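Local coordinates for amino acid ABC transporter, binding protein (Thermus thermophilus, PDB 3VV5) that binds amino acids such as (S)-2-aminoethyl-L-cysteine (L-thialysine), probably delivering them to an ABC transporter for uptake, at residues A112-Y120 / L229-A237; G124-T135 / E203-F213. All blocks are in the same frame, centred on the assembly; numbering follows the deposited sequence.

Contact 1: A112-Y120 / L229-A237; sequences AVDFTNPHY and LDALNRALA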
ATOM      1  N   ALA A 112       3.846  -4.944  16.074  1.00 19.07           N
ATOM      2  CA  ALA A 112       3.640  -6.266  15.499  1.00 18.41           C
ATOM      3  C   ALA A 112       4.770  -6.730  14.556  1.00 17.96           C
ATOM      4  O   ALA A 112       5.141  -7.910  14.553  1.00 17.47           O
ATOM      5  CB  ALA A 112       2.262  -6.325  14.777  1.00 18.58           C
ATOM      6  N   VAL A 113       5.285  -5.815  13.739  1.00 16.97           N
ATOM      7  CA  VAL A 113       6.327  -6.158  12.760  1.00 16.19           C
ATOM      8  C   VAL A 113       7.462  -5.136  12.855  1.00 16.33           C
ATOM      9  O   VAL A 113       7.306  -4.091  13.504  1.00 16.55           O
ATOM     10  CB  VAL A 113       5.748  -6.240  11.290  1.00 15.83           C
ATOM     11  CG1 VAL A 113       4.704  -7.378  11.149  1.00 15.49           C
ATOM     12  CG2 VAL A 113       5.167  -4.905  10.855  1.00 14.99           C
ATOM     13  N   ASP A 114       8.603  -5.424  12.225  1.00 16.33           N
ATOM     14  CA  ASP A 114       9.659  -4.415  12.103  1.00 16.33           C
ATOM     15  C   ASP A 114       9.584  -3.758  10.717  1.00 14.87           C
ATOM     16  O   ASP A 114       9.683  -4.446   9.702  1.00 13.85           O
ATOM     17  CB  ASP A 114      11.046  -5.028  12.314  1.00 17.39           C
ATOM     18  CG  ASP A 114      11.389  -5.223  13.784  1.00 20.02           C
ATOM     19  OD1 ASP A 114      11.063  -4.337  14.612  1.00 24.52           O
ATOM     20  OD2 ASP A 114      11.982  -6.267  14.103  1.00 22.54           O
ATOM     21  N   PHE A 115       9.399  -2.439  10.689  1.00 13.63           N
ATOM     22  CA  PHE A 115       9.321  -1.686   9.421  1.00 13.12           C
ATOM     23  C   PHE A 115      10.702  -1.212   9.004  1.00 12.72           C
ATOM     24  O   PHE A 115      11.504  -0.815   9.864  1.00 12.13           O
ATOM     25  CB  PHE A 115       8.445  -0.442   9.563  1.00 12.23           C
ATOM     26  CG  PHE A 115       6.962  -0.717   9.536  1.00 14.60           C
ATOM     27  CD1 PHE A 115       6.175  -0.385  10.635  1.00 14.71           C
ATOM     28  CD2 PHE A 115       6.350  -1.279   8.395  1.00 11.58           C
ATOM     29  CE1 PHE A 115       4.799  -0.621  10.630  1.00 13.78           C
ATOM     30  CE2 PHE A 115       4.997  -1.501   8.380  1.00 12.52           C
ATOM     31  CZ  PHE A 115       4.220  -1.180   9.504  1.00 14.66           C
ATOM     32  N   THR A 116      10.967  -1.233   7.690  1.00 12.01           N
ATOM     33  CA  THR A 116      12.143  -0.594   7.124  1.00 11.96           C
ATOM     34  C   THR A 116      11.938   0.939   7.174  1.00 12.47           C
ATOM     35  O   THR A 116      10.832   1.435   7.503  1.00 11.31           O
ATOM     36  CB  THR A 116      12.333  -1.017   5.644  1.00 12.10           C
ATOM     37  OG1 THR A 116      11.181  -0.590   4.887  1.00 12.89           O
ATOM     38  CG2 THR A 116      12.451  -2.527   5.542  1.00 13.13           C
ATOM     39  N   ASN A 117      12.986   1.688   6.855  1.00 12.55           N
ATOM     40  CA  ASN A 117      12.789   3.077   6.418  1.00 13.84           C
ATOM     41  C   ASN A 117      11.703   3.120   5.305  1.00 14.12           C
ATOM     42  O   ASN A 117      11.611   2.183   4.490  1.00 13.99           O
ATOM     43  CB  ASN A 117      14.108   3.629   5.867  1.00 14.43           C
ATOM     44  CG  ASN A 117      15.148   3.854   6.950  1.00 16.84           C
ATOM     45  OD1 ASN A 117      14.815   4.218   8.086  1.00 16.94           O
ATOM     46  ND2 ASN A 117      16.422   3.621   6.608  1.00 15.24           N
ATOM     47  N   PRO A 118      10.888   4.203   5.246  1.00 14.41           N
ATOM     48  CA  PRO A 118       9.768   4.188   4.291  1.00 14.15           C
ATOM     49  C   PRO A 118      10.215   4.213   2.821  1.00 13.77           C
ATOM     50  O   PRO A 118      11.197   4.867   2.493  1.00 13.84           O
ATOM     51  CB  PRO A 118       9.000   5.472   4.636  1.00 14.32           C
ATOM     52  CG  PRO A 118      10.034   6.377   5.271  1.00 15.50           C
ATOM     53  CD  PRO A 118      10.929   5.445   6.040  1.00 14.81           C
ATOM     54  N   HIS A 119       9.513   3.487   1.955  1.00 13.15           N
ATOM     55  CA  HIS A 119       9.822   3.517   0.523  1.00 13.38           C
ATOM     56  C   HIS A 119       8.946   4.496  -0.258  1.00 13.42           C
ATOM     57  O   HIS A 119       9.168   4.696  -1.455  1.00 13.63           O
ATOM     58  CB  HIS A 119       9.809   2.114  -0.112  1.00 13.08           C
ATOM     59  CG  HIS A 119       8.490   1.407  -0.032  1.00 13.04           C
ATOM     60  ND1 HIS A 119       8.044   0.788   1.120  1.00 12.78           N
ATOM     61  CD2 HIS A 119       7.539   1.180  -0.972  1.00 12.95           C
ATOM     62  CE1 HIS A 119       6.877   0.222   0.889  1.00 13.28           C
ATOM     63  NE2 HIS A 119       6.554   0.427  -0.376  1.00 10.60           N
ATOM     64  N   TYR A 120       7.958   5.103   0.412  1.00 12.57           N
ATOM     65  CA  TYR A 120       7.244   6.269  -0.139  1.00 12.94           C
ATOM     66  C   TYR A 120       6.398   6.982   0.914  1.00 12.89           C
ATOM     67  O   TYR A 120       6.199   6.485   2.021  1.00 12.59           O
ATOM     68  CB  TYR A 120       6.408   5.959  -1.401  1.00 12.20           C
ATOM     69  CG  TYR A 120       5.111   5.155  -1.236  1.00 12.37           C
ATOM     70  CD1 TYR A 120       3.882   5.805  -1.073  1.00 12.60           C
ATOM     71  CD2 TYR A 120       5.108   3.759  -1.338  1.00 12.80           C
ATOM     72  CE1 TYR A 120       2.692   5.102  -0.960  1.00 13.54           C
ATOM     73  CE2 TYR A 120       3.905   3.026  -1.233  1.00 12.34           C
ATOM     74  CZ  TYR A 120       2.702   3.716  -1.034  1.00 13.86           C
ATOM     75  OH  TYR A 120       1.508   3.037  -0.937  1.00 11.97           O
ATOM     76  N   LEU A 229      16.014  -7.014   8.060  1.00 13.56           N
ATOM     77  CA  LEU A 229      15.751  -5.573   8.180  1.00 13.87           C
ATOM     78  C   LEU A 229      16.946  -4.704   7.712  1.00 14.11           C
ATOM     79  O   LEU A 229      16.775  -3.773   6.887  1.00 13.04           O
ATOM     80  CB  LEU A 229      15.337  -5.197   9.621  1.00 13.82           C
ATOM     81  CG  LEU A 229      14.820  -3.765   9.860  1.00 14.07           C
ATOM     82  CD1 LEU A 229      13.497  -3.504   9.113  1.00 13.72           C
ATOM     83  CD2 LEU A 229      14.647  -3.493  11.328  1.00 16.05           C
ATOM     84  N   ASP A 230      18.137  -5.009   8.232  1.00 14.02           N
ATOM     85  CA  ASP A 230      19.343  -4.286   7.814  1.00 15.05           C
ATOM     86  C   ASP A 230      19.560  -4.407   6.299  1.00 13.95           C
ATOM     87  O   ASP A 230      19.792  -3.396   5.624  1.00 13.73           O
ATOM     88  CB  ASP A 230      20.594  -4.743   8.590  1.00 16.07           C
ATOM     89  CG  ASP A 230      21.853  -3.918   8.240  1.00 19.15           C
ATOM     90  OD1 ASP A 230      21.744  -2.692   7.981  1.00 21.48           O
ATOM     91  OD2 ASP A 230      22.966  -4.508   8.216  1.00 25.08           O
ATOM     92  N   ALA A 231      19.468  -5.623   5.759  1.00 12.68           N
ATOM     93  CA  ALA A 231      19.681  -5.823   4.310  1.00 12.28           C
ATOM     94  C   ALA A 231      18.675  -5.062   3.452  1.00 12.08           C
ATOM     95  O   ALA A 231      19.047  -4.465   2.441  1.00 11.18           O
ATOM     96  CB  ALA A 231      19.669  -7.307   3.942  1.00 12.39           C
ATOM     97  N   LEU A 232      17.400  -5.057   3.854  1.00 11.32           N
ATOM     98  CA  LEU A 232      16.404  -4.338   3.068  1.00 10.94           C
ATOM     99  C   LEU A 232      16.626  -2.835   3.159  1.00 10.83           C
ATOM    100  O   LEU A 232      16.528  -2.129   2.146  1.00 11.64           O
ATOM    101  CB  LEU A 232      14.958  -4.722   3.466  1.00 11.13           C
ATOM    102  CG  LEU A 232      14.587  -6.195   3.231  1.00 10.63           C
ATOM    103  CD1 LEU A 232      13.201  -6.490   3.866  1.00 10.61           C
ATOM    104  CD2 LEU A 232      14.535  -6.522   1.751  1.00 11.76           C
ATOM    105  N   ASN A 233      16.943  -2.342   4.348  1.00 10.21           N
ATOM    106  CA  ASN A 233      17.262  -0.920   4.513  1.00  9.95           C
ATOM    107  C   ASN A 233      18.452  -0.501   3.662  1.00 10.05           C
ATOM    108  O   ASN A 233      18.458   0.585   3.058  1.00 10.51           O
ATOM    109  CB  ASN A 233      17.524  -0.594   5.996  1.00  9.20           C
ATOM    110  CG  ASN A 233      16.241  -0.313   6.759  1.00 11.70           C
ATOM    111  OD1 ASN A 233      15.284   0.242   6.210  1.00 12.05           O
ATOM    112  ND2 ASN A 233      16.219  -0.691   8.014  1.00 11.31           N
ATOM    113  N   ARG A 234      19.476  -1.348   3.646  1.00 10.31           N
ATOM    114  CA  ARG A 234      20.681  -1.057   2.886  1.00 10.92           C
ATOM    115  C   ARG A 234      20.371  -0.946   1.379  1.00 10.73           C
ATOM    116  O   ARG A 234      20.728   0.042   0.736  1.00 10.18           O
ATOM    117  CB  ARG A 234      21.774  -2.097   3.142  1.00 11.07           C
ATOM    118  CG  ARG A 234      23.001  -1.899   2.202  1.00 14.63           C
ATOM    119  CD  ARG A 234      24.132  -2.908   2.406  1.00 17.95           C
ATOM    120  NE  ARG A 234      23.758  -4.277   2.014  1.00 19.63           N
ATOM    121  CZ  ARG A 234      23.438  -5.249   2.871  1.00 20.35           C
ATOM    122  NH1 ARG A 234      23.141  -6.471   2.422  1.00 20.10           N
ATOM    123  NH2 ARG A 234      23.415  -5.011   4.181  1.00 20.03           N
ATOM    124  N   ALA A 235      19.683  -1.945   0.829  1.00 11.05           N
ATOM    125  CA  ALA A 235      19.310  -1.940  -0.577  1.00 11.62           C
ATOM    126  C   ALA A 235      18.413  -0.747  -0.944  1.00 12.28           C
ATOM    127  O   ALA A 235      18.604  -0.152  -1.988  1.00 12.41           O
ATOM    128  CB  ALA A 235      18.659  -3.291  -0.991  1.00 11.92           C
ATOM    129  N   LEU A 236      17.455  -0.390  -0.084  1.00 12.19           N
ATOM    130  CA  LEU A 236      16.579   0.755  -0.338  1.00 12.33           C
ATOM    131  C   LEU A 236      17.390   2.051  -0.422  1.00 12.02           C
ATOM    132  O   LEU A 236      17.238   2.832  -1.370  1.00 11.31           O
ATOM    133  CB  LEU A 236      15.474   0.880   0.750  1.00 13.00           C
ATOM    134  CG  LEU A 236      14.509   2.079   0.599  1.00 12.94           C
ATOM    135  CD1 LEU A 236      13.711   2.004  -0.682  1.00 12.43           C
ATOM    136  CD2 LEU A 236      13.541   2.248   1.821  1.00 11.82           C
ATOM    137  N   ALA A 237      18.270   2.258   0.552  1.00 12.23           N
ATOM    138  CA  ALA A 237      19.119   3.445   0.569  1.00 13.65           C
ATOM    139  C   ALA A 237      20.037   3.497  -0.656  1.00 13.86           C
ATOM    140  O   ALA A 237      20.215   4.565  -1.252  1.00 14.66           O
ATOM    141  CB  ALA A 237      19.930   3.524   1.862  1.00 13.95           C
TER
HETATM  142  O   HOH W   1      14.190   0.213   9.857  1.00 18.16           O
HETATM  143  O   HOH W   2      16.931   2.721   3.995  1.00 16.48           O
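Asn233 lays its side-chain oxygen against the backbone of Thr116 and Asn117. The contact joins strand 113-115 and the loop after it to helix 226-242 in one lobe of a periplasmic binding protein fold of the solute-binding protein 3 family. Asn117 N donates to Asn233 OD1 at 2.8 Å. The donor lies in the carbonyl plane, on a lone pair, and the N-H...O angle is 150°. Thr116 CB rests against the same oxygen. The amide of Asn233 is fixed from its other end too, because a water accepts from Asn233 ND2 and donates to Phe115 O. A second water links Asn117 ND2 to Asn233 O. The two asparagine side chains cross at about a right angle.

Apolar groups flank this polar centre along the helix. Thr116 CG2 touches both Leu229 CD1, 3.8 Å away, and Leu232 CB, 3.9 Å away. Its OG1 lies between the backbone N and the carbonyl carbon (chi1 61°), which leaves the methyl to face the helix. That hydroxyl donates to Asn117 O and is also hydrogen-bonded to Met219 N of strand 206-222. Leu229 lies against the backbone of Asp114 and Phe115. Its CD1 approaches Phe115 O to 3.4 Å, and its CD2 meets Asp114 CB. The carboxylate of Asp114 turns to other partners: Gly224 N and the ammonium groups of Lys223 and Lys226. These probably stabilise its negative charge.

One turn beyond Asn233, Leu236 closes the row with its two methyls divided. With CG anti to the backbone N (chi1 179°), CD1 touches His119 CB at 3.9 Å, while CD2 packs 3.3 Å from Asn117 O and also meets Pro118 O.

Contact 2: G124-T135 / E203-F213; sequences GVIVSRKGGPRT and ENTLQVGELVF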
ATOM      1  N   GLY A 124      -4.134   9.739   2.954  1.00 13.99           N
ATOM      2  CA  GLY A 124      -5.493   9.249   2.702  1.00 14.83           C
ATOM      3  C   GLY A 124      -6.384  10.403   2.306  1.00 14.54           C
ATOM      4  O   GLY A 124      -6.268  11.474   2.866  1.00 15.12           O
ATOM      5  N   VAL A 125      -7.255  10.182   1.327  1.00 15.04           N
ATOM      6  CA  VAL A 125      -8.102  11.237   0.764  1.00 15.19           C
ATOM      7  C   VAL A 125      -9.578  10.841   0.694  1.00 15.31           C
ATOM      8  O   VAL A 125      -9.937   9.671   0.516  1.00 13.87           O
ATOM      9  CB  VAL A 125      -7.640  11.722  -0.672  1.00 15.15           C
ATOM     10  CG1 VAL A 125      -6.349  12.541  -0.607  1.00 17.22           C
ATOM     11  CG2 VAL A 125      -7.497  10.543  -1.655  1.00 17.30           C
ATOM     12  N   ILE A 126     -10.428  11.851   0.826  1.00 15.94           N
ATOM     13  CA  ILE A 126     -11.851  11.681   0.644  1.00 15.64           C
ATOM     14  C   ILE A 126     -12.094  11.736  -0.845  1.00 15.80           C
ATOM     15  O   ILE A 126     -11.631  12.649  -1.512  1.00 15.95           O
ATOM     16  CB  ILE A 126     -12.635  12.813   1.354  1.00 16.15           C
ATOM     17  CG1 ILE A 126     -12.695  12.527   2.854  1.00 15.38           C
ATOM     18  CG2 ILE A 126     -14.053  12.991   0.746  1.00 15.20           C
ATOM     19  CD1 ILE A 126     -13.237  13.663   3.687  1.00 17.51           C
ATOM     20  N   VAL A 127     -12.776  10.731  -1.384  1.00 15.65           N
ATOM     21  CA  VAL A 127     -13.263  10.851  -2.751  1.00 16.10           C
ATOM     22  C   VAL A 127     -14.753  10.551  -2.847  1.00 16.80           C
ATOM     23  O   VAL A 127     -15.256   9.570  -2.285  1.00 15.74           O
ATOM     24  CB  VAL A 127     -12.319  10.184  -3.854  1.00 17.17           C
ATOM     25  CG1 VAL A 127     -11.190   9.304  -3.254  1.00 16.06           C
ATOM     26  CG2 VAL A 127     -13.061   9.552  -4.994  1.00 15.30           C
ATOM     27  N   SER A 128     -15.457  11.443  -3.534  1.00 17.34           N
ATOM     28  CA  SER A 128     -16.906  11.322  -3.653  1.00 18.36           C
ATOM     29  C   SER A 128     -17.320  11.512  -5.094  1.00 18.71           C
ATOM     30  O   SER A 128     -16.486  11.752  -5.967  1.00 18.55           O
ATOM     31  CB  SER A 128     -17.614  12.377  -2.776  1.00 18.12           C
ATOM     32  OG  SER A 128     -17.151  12.342  -1.429  1.00 18.88           O
ATOM     33  N   ARG A 129     -18.619  11.405  -5.345  1.00 19.78           N
ATOM     34  CA  ARG A 129     -19.140  11.799  -6.645  1.00 20.77           C
ATOM     35  C   ARG A 129     -19.116  13.327  -6.653  1.00 21.21           C
ATOM     36  O   ARG A 129     -19.065  13.944  -5.589  1.00 21.34           O
ATOM     37  CB  ARG A 129     -20.548  11.216  -6.888  1.00 20.62           C
ATOM     38  CG  ARG A 129     -20.566   9.673  -6.943  1.00 21.21           C
ATOM     39  CD  ARG A 129     -21.966   9.086  -7.207  1.00 21.51           C
ATOM     40  NE  ARG A 129     -22.903   9.378  -6.121  1.00 24.26           N
ATOM     41  CZ  ARG A 129     -22.898   8.774  -4.931  1.00 24.77           C
ATOM     42  NH1 ARG A 129     -22.005   7.828  -4.641  1.00 25.28           N
ATOM     43  NH2 ARG A 129     -23.791   9.112  -4.019  1.00 25.42           N
ATOM     44  N   LYS A 130     -19.115  13.942  -7.830  1.00 22.05           N
ATOM     45  CA  LYS A 130     -19.170  15.405  -7.893  1.00 22.98           C
ATOM     46  C   LYS A 130     -20.401  15.933  -7.147  1.00 23.37           C
ATOM     47  O   LYS A 130     -21.494  15.380  -7.274  1.00 22.99           O
ATOM     48  CB  LYS A 130     -19.103  15.867  -9.345  1.00 23.56           C
ATOM     49  CG  LYS A 130     -17.677  16.178  -9.753  1.00 24.97           C
ATOM     50  CD  LYS A 130     -17.445  16.017 -11.223  1.00 29.19           C
ATOM     51  CE  LYS A 130     -16.129  16.646 -11.607  1.00 29.67           C
ATOM     52  NZ  LYS A 130     -14.982  16.090 -10.823  1.00 31.63           N
ATOM     53  N   GLY A 131     -20.212  16.960  -6.311  1.00 24.19           N
ATOM     54  CA  GLY A 131     -21.303  17.437  -5.431  1.00 24.19           C
ATOM     55  C   GLY A 131     -21.390  16.690  -4.115  1.00 24.21           C
ATOM     56  O   GLY A 131     -22.224  17.004  -3.251  1.00 24.41           O
ATOM     57  N   GLY A 132     -20.529  15.685  -3.956  1.00 23.58           N
ATOM     58  CA  GLY A 132     -20.527  14.861  -2.757  1.00 22.98           C
ATOM     59  C   GLY A 132     -19.623  15.475  -1.701  1.00 22.27           C
ATOM     60  O   GLY A 132     -19.107  16.571  -1.892  1.00 22.87           O
ATOM     61  N   PRO A 133     -19.427  14.769  -0.580  1.00 21.96           N
ATOM     62  CA  PRO A 133     -18.654  15.286   0.541  1.00 21.14           C
ATOM     63  C   PRO A 133     -17.209  15.601   0.172  1.00 20.54           C
ATOM     64  O   PRO A 133     -16.563  14.829  -0.552  1.00 19.71           O
ATOM     65  CB  PRO A 133     -18.718  14.149   1.554  1.00 21.35           C
ATOM     66  CG  PRO A 133     -19.983  13.442   1.225  1.00 22.08           C
ATOM     67  CD  PRO A 133     -20.062  13.477  -0.256  1.00 21.94           C
ATOM     68  N   ARG A 134     -16.720  16.741   0.655  1.00 19.49           N
ATOM     69  CA  ARG A 134     -15.338  17.137   0.435  1.00 19.89           C
ATOM     70  C   ARG A 134     -14.442  17.052   1.662  1.00 19.22           C
ATOM     71  O   ARG A 134     -13.240  16.854   1.516  1.00 19.13           O
ATOM     72  CB  ARG A 134     -15.252  18.554  -0.132  1.00 20.02           C
ATOM     73  CG  ARG A 134     -15.831  18.686  -1.537  1.00 22.35           C
ATOM     74  CD  ARG A 134     -16.178  20.153  -1.806  1.00 24.17           C
ATOM     75  NE  ARG A 134     -14.979  20.956  -2.029  1.00 27.14           N
ATOM     76  CZ  ARG A 134     -14.950  22.285  -2.016  1.00 28.18           C
ATOM     77  NH1 ARG A 134     -16.048  22.988  -1.769  1.00 26.39           N
ATOM     78  NH2 ARG A 134     -13.809  22.915  -2.246  1.00 32.77           N
ATOM     79  N   THR A 135     -15.010  17.222   2.850  1.00 19.15           N
ATOM     80  CA  THR A 135     -14.218  17.281   4.074  1.00 20.19           C
ATOM     81  C   THR A 135     -14.700  16.266   5.105  1.00 20.21           C
ATOM     82  O   THR A 135     -15.786  15.705   4.967  1.00 20.56           O
ATOM     83  CB  THR A 135     -14.328  18.659   4.730  1.00 20.42           C
ATOM     84  OG1 THR A 135     -15.711  18.912   5.011  1.00 22.04           O
ATOM     85  CG2 THR A 135     -13.772  19.744   3.817  1.00 21.26           C
ATOM     86  N   GLU A 203     -12.916  11.878 -14.464  1.00 25.96           N
ATOM     87  CA  GLU A 203     -12.691  13.307 -14.192  1.00 27.19           C
ATOM     88  C   GLU A 203     -13.991  14.102 -14.034  1.00 27.63           C
ATOM     89  O   GLU A 203     -14.071  15.019 -13.202  1.00 27.79           O
ATOM     90  CB  GLU A 203     -11.841  13.940 -15.296  1.00 28.18           C
ATOM     91  CG  GLU A 203     -10.420  13.386 -15.429  1.00 29.86           C
ATOM     92  CD  GLU A 203     -10.325  12.088 -16.235  1.00 33.13           C
ATOM     93  OE1 GLU A 203     -11.365  11.550 -16.674  1.00 33.60           O
ATOM     94  OE2 GLU A 203      -9.188  11.604 -16.438  1.00 34.54           O
ATOM     95  N   ASN A 204     -15.007  13.729 -14.810  1.00 27.61           N
ATOM     96  CA  ASN A 204     -16.311  14.387 -14.776  1.00 27.61           C
ATOM     97  C   ASN A 204     -17.346  13.714 -13.892  1.00 26.87           C
ATOM     98  O   ASN A 204     -18.485  14.156 -13.856  1.00 26.95           O
ATOM     99  CB  ASN A 204     -16.864  14.520 -16.193  1.00 28.32           C
ATOM    100  CG  ASN A 204     -16.019  15.411 -17.051  1.00 30.72           C
ATOM    101  OD1 ASN A 204     -15.548  16.458 -16.599  1.00 34.05           O
ATOM    102  ND2 ASN A 204     -15.799  14.998 -18.299  1.00 32.16           N
ATOM    103  N   THR A 205     -16.957  12.669 -13.161  1.00 25.73           N
ATOM    104  CA  THR A 205     -17.902  11.979 -12.283  1.00 25.26           C
ATOM    105  C   THR A 205     -17.465  11.935 -10.805  1.00 24.45           C
ATOM    106  O   THR A 205     -18.314  11.954  -9.919  1.00 24.12           O
ATOM    107  CB  THR A 205     -18.355  10.576 -12.843  1.00 25.57           C
ATOM    108  OG1 THR A 205     -17.770   9.512 -12.096  1.00 28.40           O
ATOM    109  CG2 THR A 205     -18.000  10.412 -14.310  1.00 25.20           C
ATOM    110  N   LEU A 206     -16.153  11.919 -10.550  1.00 22.91           N
ATOM    111  CA  LEU A 206     -15.634  11.928  -9.177  1.00 22.76           C
ATOM    112  C   LEU A 206     -14.797  13.180  -8.877  1.00 22.88           C
ATOM    113  O   LEU A 206     -14.296  13.848  -9.787  1.00 22.35           O
ATOM    114  CB  LEU A 206     -14.801  10.663  -8.895  1.00 22.22           C
ATOM    115  CG  LEU A 206     -15.471   9.293  -9.028  1.00 21.31           C
ATOM    116  CD1 LEU A 206     -14.522   8.171  -8.603  1.00 21.81           C
ATOM    117  CD2 LEU A 206     -16.773   9.216  -8.242  1.00 19.96           C
ATOM    118  N   GLN A 207     -14.648  13.486  -7.596  1.00 23.23           N
ATOM    119  CA  GLN A 207     -13.858  14.626  -7.171  1.00 23.39           C
ATOM    120  C   GLN A 207     -13.048  14.155  -5.980  1.00 22.80           C
ATOM    121  O   GLN A 207     -13.562  13.434  -5.132  1.00 22.90           O
ATOM    122  CB  GLN A 207     -14.767  15.814  -6.794  1.00 23.89           C
ATOM    123  CG  GLN A 207     -14.984  15.992  -5.300  1.00 27.22           C
ATOM    124  CD  GLN A 207     -16.292  16.698  -4.927  1.00 31.13           C
ATOM    125  OE1 GLN A 207     -16.744  17.635  -5.612  1.00 29.89           O
ATOM    126  NE2 GLN A 207     -16.905  16.244  -3.825  1.00 29.42           N
ATOM    127  N   VAL A 208     -11.788  14.559  -5.917  1.00 21.80           N
ATOM    128  CA  VAL A 208     -10.950  14.234  -4.757  1.00 21.74           C
ATOM    129  C   VAL A 208     -11.091  15.377  -3.758  1.00 21.94           C
ATOM    130  O   VAL A 208     -10.917  16.550  -4.110  1.00 21.76           O
ATOM    131  CB  VAL A 208      -9.474  13.996  -5.179  1.00 22.11           C
ATOM    132  CG1 VAL A 208      -8.598  13.626  -3.979  1.00 20.96           C
ATOM    133  CG2 VAL A 208      -9.403  12.905  -6.264  1.00 21.18           C
ATOM    134  N   GLY A 209     -11.432  15.030  -2.520  1.00 22.28           N
ATOM    135  CA  GLY A 209     -11.667  16.016  -1.470  1.00 22.32           C
ATOM    136  C   GLY A 209     -10.435  16.195  -0.608  1.00 22.61           C
ATOM    137  O   GLY A 209      -9.309  16.123  -1.101  1.00 22.42           O
ATOM    138  N   GLU A 210     -10.649  16.404   0.683  1.00 22.50           N
ATOM    139  CA  GLU A 210      -9.560  16.766   1.581  1.00 22.70           C
ATOM    140  C   GLU A 210      -8.604  15.590   1.818  1.00 22.44           C
ATOM    141  O   GLU A 210      -8.998  14.421   1.800  1.00 21.78           O
ATOM    142  CB  GLU A 210     -10.102  17.361   2.900  1.00 22.80           C
ATOM    143  CG  GLU A 210     -10.128  16.413   4.091  1.00 25.75           C
ATOM    144  CD  GLU A 210     -10.430  17.085   5.443  1.00 28.01           C
ATOM    145  OE1 GLU A 210     -11.590  17.053   5.875  1.00 27.26           O
ATOM    146  OE2 GLU A 210      -9.512  17.620   6.101  1.00 30.47           O
ATOM    147  N   LEU A 211      -7.336  15.918   2.007  1.00 22.20           N
ATOM    148  CA  LEU A 211      -6.368  14.961   2.487  1.00 22.37           C
ATOM    149  C   LEU A 211      -6.556  14.833   3.996  1.00 22.16           C
ATOM    150  O   LEU A 211      -6.236  15.755   4.765  1.00 22.93           O
ATOM    151  CB  LEU A 211      -4.967  15.420   2.098  1.00 22.98           C
ATOM    152  CG  LEU A 211      -3.695  14.619   2.391  1.00 23.42           C
ATOM    153  CD1 LEU A 211      -3.580  13.399   1.540  1.00 22.19           C
ATOM    154  CD2 LEU A 211      -2.522  15.536   2.119  1.00 24.66           C
ATOM    155  N   VAL A 212      -7.079  13.681   4.403  1.00 21.13           N
ATOM    156  CA  VAL A 212      -7.511  13.405   5.780  1.00 20.81           C
ATOM    157  C   VAL A 212      -6.347  13.101   6.746  1.00 20.30           C
ATOM    158  O   VAL A 212      -6.433  13.417   7.947  1.00 20.31           O
ATOM    159  CB  VAL A 212      -8.573  12.278   5.792  1.00 20.78           C
ATOM    160  CG1 VAL A 212      -8.759  11.677   7.188  1.00 22.48           C
ATOM    161  CG2 VAL A 212      -9.914  12.818   5.277  1.00 22.18           C
ATOM    162  N   PHE A 213      -5.285  12.482   6.220  1.00 18.34           N
ATOM    163  CA  PHE A 213      -4.061  12.215   6.979  1.00 17.83           C
ATOM    164  C   PHE A 213      -2.913  11.895   6.026  1.00 18.32           C
ATOM    165  O   PHE A 213      -3.127  11.484   4.871  1.00 16.73           O
ATOM    166  CB  PHE A 213      -4.222  11.066   7.990  1.00 18.18           C
ATOM    167  CG  PHE A 213      -4.470   9.728   7.362  1.00 16.76           C
ATOM    168  CD1 PHE A 213      -5.769   9.331   7.052  1.00 15.73           C
ATOM    169  CD2 PHE A 213      -3.413   8.870   7.065  1.00 15.39           C
ATOM    170  CE1 PHE A 213      -6.017   8.100   6.468  1.00 16.71           C
ATOM    171  CE2 PHE A 213      -3.650   7.633   6.465  1.00 16.92           C
ATOM    172  CZ  PHE A 213      -4.952   7.245   6.169  1.00 16.54           C
TER
HETATM  173  O   HOH W   3     -18.649  19.327  -4.779  1.00 18.18           O
HETATM  174  O   HOH W   4     -14.562  14.939  -2.508  1.00 34.93           O
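Gly124 and Phe213 form an antiparallel hydrogen-bonded pair: Gly124 N donates to Phe213 O, and Gly124 CA lies over the ring face in a CH-pi contact, 4.2 Å from the centroid. A CB on Gly124 would clash with that ring. Further backbone bonds join Ile126 to Glu210 and Gly209, and Ser128 to Gln207 in both directions. Glu210 N donates to Arg134 O. The register slips by one twice, between Gly124 and Val125 and again between Val125 and Val127. These beta bulges interrupt the pairing of strands 120-129 and 206-222, neighbours in the mixed sheet of this periplasmic binding protein fold. Beyond them, Arg129 to Gly132 form a type II beta turn.

Val125, Val208 and Leu211 meet on one face of the sheet. Val125 CG1 touches Leu211 CD1 at 3.6 Å. The side chains of Ile126 and Val212 cross at about a right angle, CG1 meeting CG2 at 3.7 Å.

Polar side chains tie down the turn. Lys130, bent at its last torsion (chi4 56°), lets NZ donate hydrogen bonds to Leu206 O at 2.6 Å and Glu203 O at 2.8 Å. Gln207 NE2 donates to Gly132 O at 2.9 Å from above the carbonyl plane, and to a water shared with Pro133 O; OE1 accepts from another water. A leucine here, with no amide, would probably leave the turn less firmly tied to the strand, with Gly132 O missing its side-chain donor and two waters losing a partner. Glu210 OE1 passes 3.2 Å from Thr135 CA to accept from Ala136 N.

Contact 1 and contact 2 lie on opposite sides of the chain's centre, with their own centres about 32 Å apart. They do not touch, but the chain connects them twice. Segment 112-120 runs into strand 120-129, and strand 206-222 leads on to helix 226-242. Strand 206-222 also pairs with both 113-115 and 120-129, so the two contacts reach the same sheet. L-thialysine is near one residue of each: the side chain of Phe115 in contact 1 is about 8 Å from it, and that of Phe213 in contact 2 about 6 Å. At the end of segment 112-120, Tyr120 OH hydrogen-bonds to Ser102 OG, a residue of the ligand pocket.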